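Local coordinates for acyl carrier protein (Leishmania major, PDB 5ZWS) that probably carries growing acyl chains on a phosphopantetheine arm during fatty acid biosynthesis, at residues Phe54-Pro59 with Val73-Gln78. Sequence-based numbering, arbitrary orientation.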
loop_
_atom_site.group_PDB
_atom_site.type_symbol
_atom_site.label_atom_id
_atom_site.label_comp_id
_atom_site.label_asym_id
_atom_site.label_seq_id
_atom_site.Cartn_x
_atom_site.Cartn_y
_atom_site.Cartn_z
ATOM N N PHE A 54 11.189 0.733 1.730
ATOM C CA PHE A 54 10.409 1.093 2.905
ATOM C C PHE A 54 11.164 2.019 3.854
ATOM O O PHE A 54 10.702 2.238 4.979
ATOM C CB PHE A 54 9.959 -0.176 3.637
ATOM C CG PHE A 54 9.160 -1.114 2.772
ATOM C CD1 PHE A 54 7.789 -0.954 2.631
ATOM C CD2 PHE A 54 9.781 -2.149 2.091
ATOM C CE1 PHE A 54 7.052 -1.814 1.828
ATOM C CE2 PHE A 54 9.052 -3.011 1.289
ATOM C CZ PHE A 54 7.683 -2.842 1.158
ATOM N N ILE A 55 12.294 2.584 3.411
ATOM C CA ILE A 55 13.161 3.452 4.208
ATOM C C ILE A 55 13.296 2.861 5.604
ATOM O O ILE A 55 12.949 3.501 6.602
ATOM C CB ILE A 55 12.628 4.895 4.262
ATOM C CG1 ILE A 55 12.148 5.338 2.882
ATOM C CG2 ILE A 55 13.721 5.847 4.728
ATOM C CD1 ILE A 55 11.774 6.800 2.816
ATOM N N LEU A 56 13.792 1.630 5.676
ATOM C CA LEU A 56 13.769 0.847 6.903
ATOM C C LEU A 56 15.119 0.186 7.122
ATOM O O LEU A 56 15.531 -0.666 6.329
ATOM C CB LEU A 56 12.664 -0.209 6.852
ATOM C CG LEU A 56 12.292 -0.833 8.196
ATOM C CD1 LEU A 56 11.832 0.235 9.174
ATOM C CD2 LEU A 56 11.221 -1.894 8.004
ATOM N N ASP A 57 15.806 0.580 8.189
ATOM C CA ASP A 57 17.034 -0.095 8.586
ATOM C C ASP A 57 16.681 -1.419 9.248
ATOM O O ASP A 57 16.129 -1.443 10.354
ATOM C CB ASP A 57 17.850 0.766 9.543
ATOM C CG ASP A 57 19.181 0.130 9.898
ATOM O OD1 ASP A 57 20.167 0.342 9.163
ATOM O OD2 ASP A 57 19.231 -0.600 10.912
ATOM N N ILE A 58 16.975 -2.518 8.568
ATOM C CA ILE A 58 16.736 -3.855 9.099
ATOM C C ILE A 58 18.045 -4.318 9.732
ATOM O O ILE A 58 19.048 -4.451 9.015
ATOM C CB ILE A 58 16.273 -4.825 8.001
ATOM C CG1 ILE A 58 15.012 -4.288 7.317
ATOM C CG2 ILE A 58 16.024 -6.211 8.578
ATOM C CD1 ILE A 58 14.531 -5.133 6.153
ATOM N N PRO A 59 18.085 -4.556 11.042
ATOM C CA PRO A 59 19.321 -5.048 11.661
ATOM C C PRO A 59 19.756 -6.381 11.072
ATOM O O PRO A 59 18.937 -7.169 10.590
ATOM C CB PRO A 59 18.958 -5.176 13.148
ATOM C CG PRO A 59 17.477 -4.984 13.232
ATOM C CD PRO A 59 17.069 -4.189 12.040
ATOM N N VAL A 73 7.655 -9.946 3.083
ATOM C CA VAL A 73 6.330 -9.363 3.286
ATOM C C VAL A 73 5.926 -9.455 4.753
ATOM O O VAL A 73 5.439 -8.481 5.340
ATOM C CB VAL A 73 5.297 -10.039 2.367
ATOM C CG1 VAL A 73 3.886 -9.667 2.790
ATOM C CG2 VAL A 73 5.537 -9.637 0.921
ATOM N N GLU A 74 6.135 -10.622 5.372
ATOM C CA GLU A 74 5.774 -10.783 6.779
ATOM C C GLU A 74 6.533 -9.793 7.653
ATOM O O GLU A 74 5.937 -9.098 8.484
ATOM C CB GLU A 74 6.043 -12.215 7.253
ATOM C CG GLU A 74 5.271 -13.314 6.536
ATOM C CD GLU A 74 3.897 -12.879 6.070
ATOM O OE1 GLU A 74 3.656 -12.902 4.844
ATOM O OE2 GLU A 74 3.061 -12.520 6.925
ATOM N N TYR A 75 7.853 -9.705 7.470
ATOM C CA TYR A 75 8.658 -8.820 8.306
ATOM C C TYR A 75 8.253 -7.362 8.122
ATOM O O TYR A 75 8.083 -6.626 9.102
ATOM C CB TYR A 75 10.145 -9.007 7.997
ATOM C CG TYR A 75 11.026 -8.032 8.740
ATOM C CD1 TYR A 75 11.434 -8.291 10.041
ATOM C CD2 TYR A 75 11.438 -6.845 8.147
ATOM C CE1 TYR A 75 12.231 -7.400 10.730
ATOM C CE2 TYR A 75 12.231 -5.945 8.831
ATOM C CZ TYR A 75 12.627 -6.230 10.122
ATOM O OH TYR A 75 13.421 -5.341 10.808
ATOM N N ILE A 76 8.078 -6.925 6.873
ATOM C CA ILE A 76 7.780 -5.517 6.625
ATOM C C ILE A 76 6.378 -5.169 7.114
ATOM O O ILE A 76 6.175 -4.152 7.787
ATOM C CB ILE A 76 7.957 -5.176 5.136
ATOM C CG1 ILE A 76 9.421 -5.335 4.717
ATOM C CG2 ILE A 76 7.478 -3.759 4.860
ATOM C CD1 ILE A 76 10.361 -4.345 5.384
ATOM N N ALA A 77 5.388 -6.007 6.790
ATOM C CA ALA A 77 4.010 -5.683 7.143
ATOM C C ALA A 77 3.790 -5.651 8.651
ATOM O O ALA A 77 2.801 -5.067 9.109
ATOM C CB ALA A 77 3.046 -6.675 6.492
ATOM N N GLN A 78 4.687 -6.256 9.428
ATOM C CA GLN A 78 4.607 -6.241 10.882
ATOM C C GLN A 78 5.527 -5.205 11.515
ATOM O O GLN A 78 5.536 -5.071 12.742
ATOM C CB GLN A 78 4.933 -7.628 11.446
ATOM C CG GLN A 78 4.020 -8.733 10.946
ATOM C CD GLN A 78 2.554 -8.429 11.179
ATOM O OE1 GLN A 78 1.814 -8.132 10.239
ATOM N NE2 GLN A 78 2.123 -8.509 12.434
#
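Ile76 and Tyr75, near the C-terminal end of helix 69-77, pack against the Phe54-Pro59 loop in the helical bundle of this acyl carrier protein. The loop begins at a Schellman motif that ends helix 40-53, with Ile55 at positive phi; Phe54 just before that residue and Leu56 and Ile58 after it start their side chains toward helix 69-77. Ile76 spreads over all three. Ile76 CG2, anti to the backbone N, sits over the middle of the Phe54 ring in a CH-pi contact, 3.5 Å from the centroid and 9° off the normal. CG1, anti to the carbonyl carbon, carries Ile76 CD1 to within 3.7 Å of Leu56 CD2 and 4.3 Å of Ile58 CD1. Helix 3-17 adds Val7 against Ile76 and Val11 against Phe54, so the loop and these two helices meet in a shared apolar layer. Tyr75 extends from its helix with CG anti to the backbone N (chi1 175°), which lays the ring alongside Ile58. The two side chains run in opposite directions: Ile58 CG1 comes within 3.6 Å of Tyr75 CE2, and farther out, beside a weak hydrogen bond between the Tyr75 hydroxyl and Asp62, Ile58 CG2 stands 3.5 Å from Tyr75 OH.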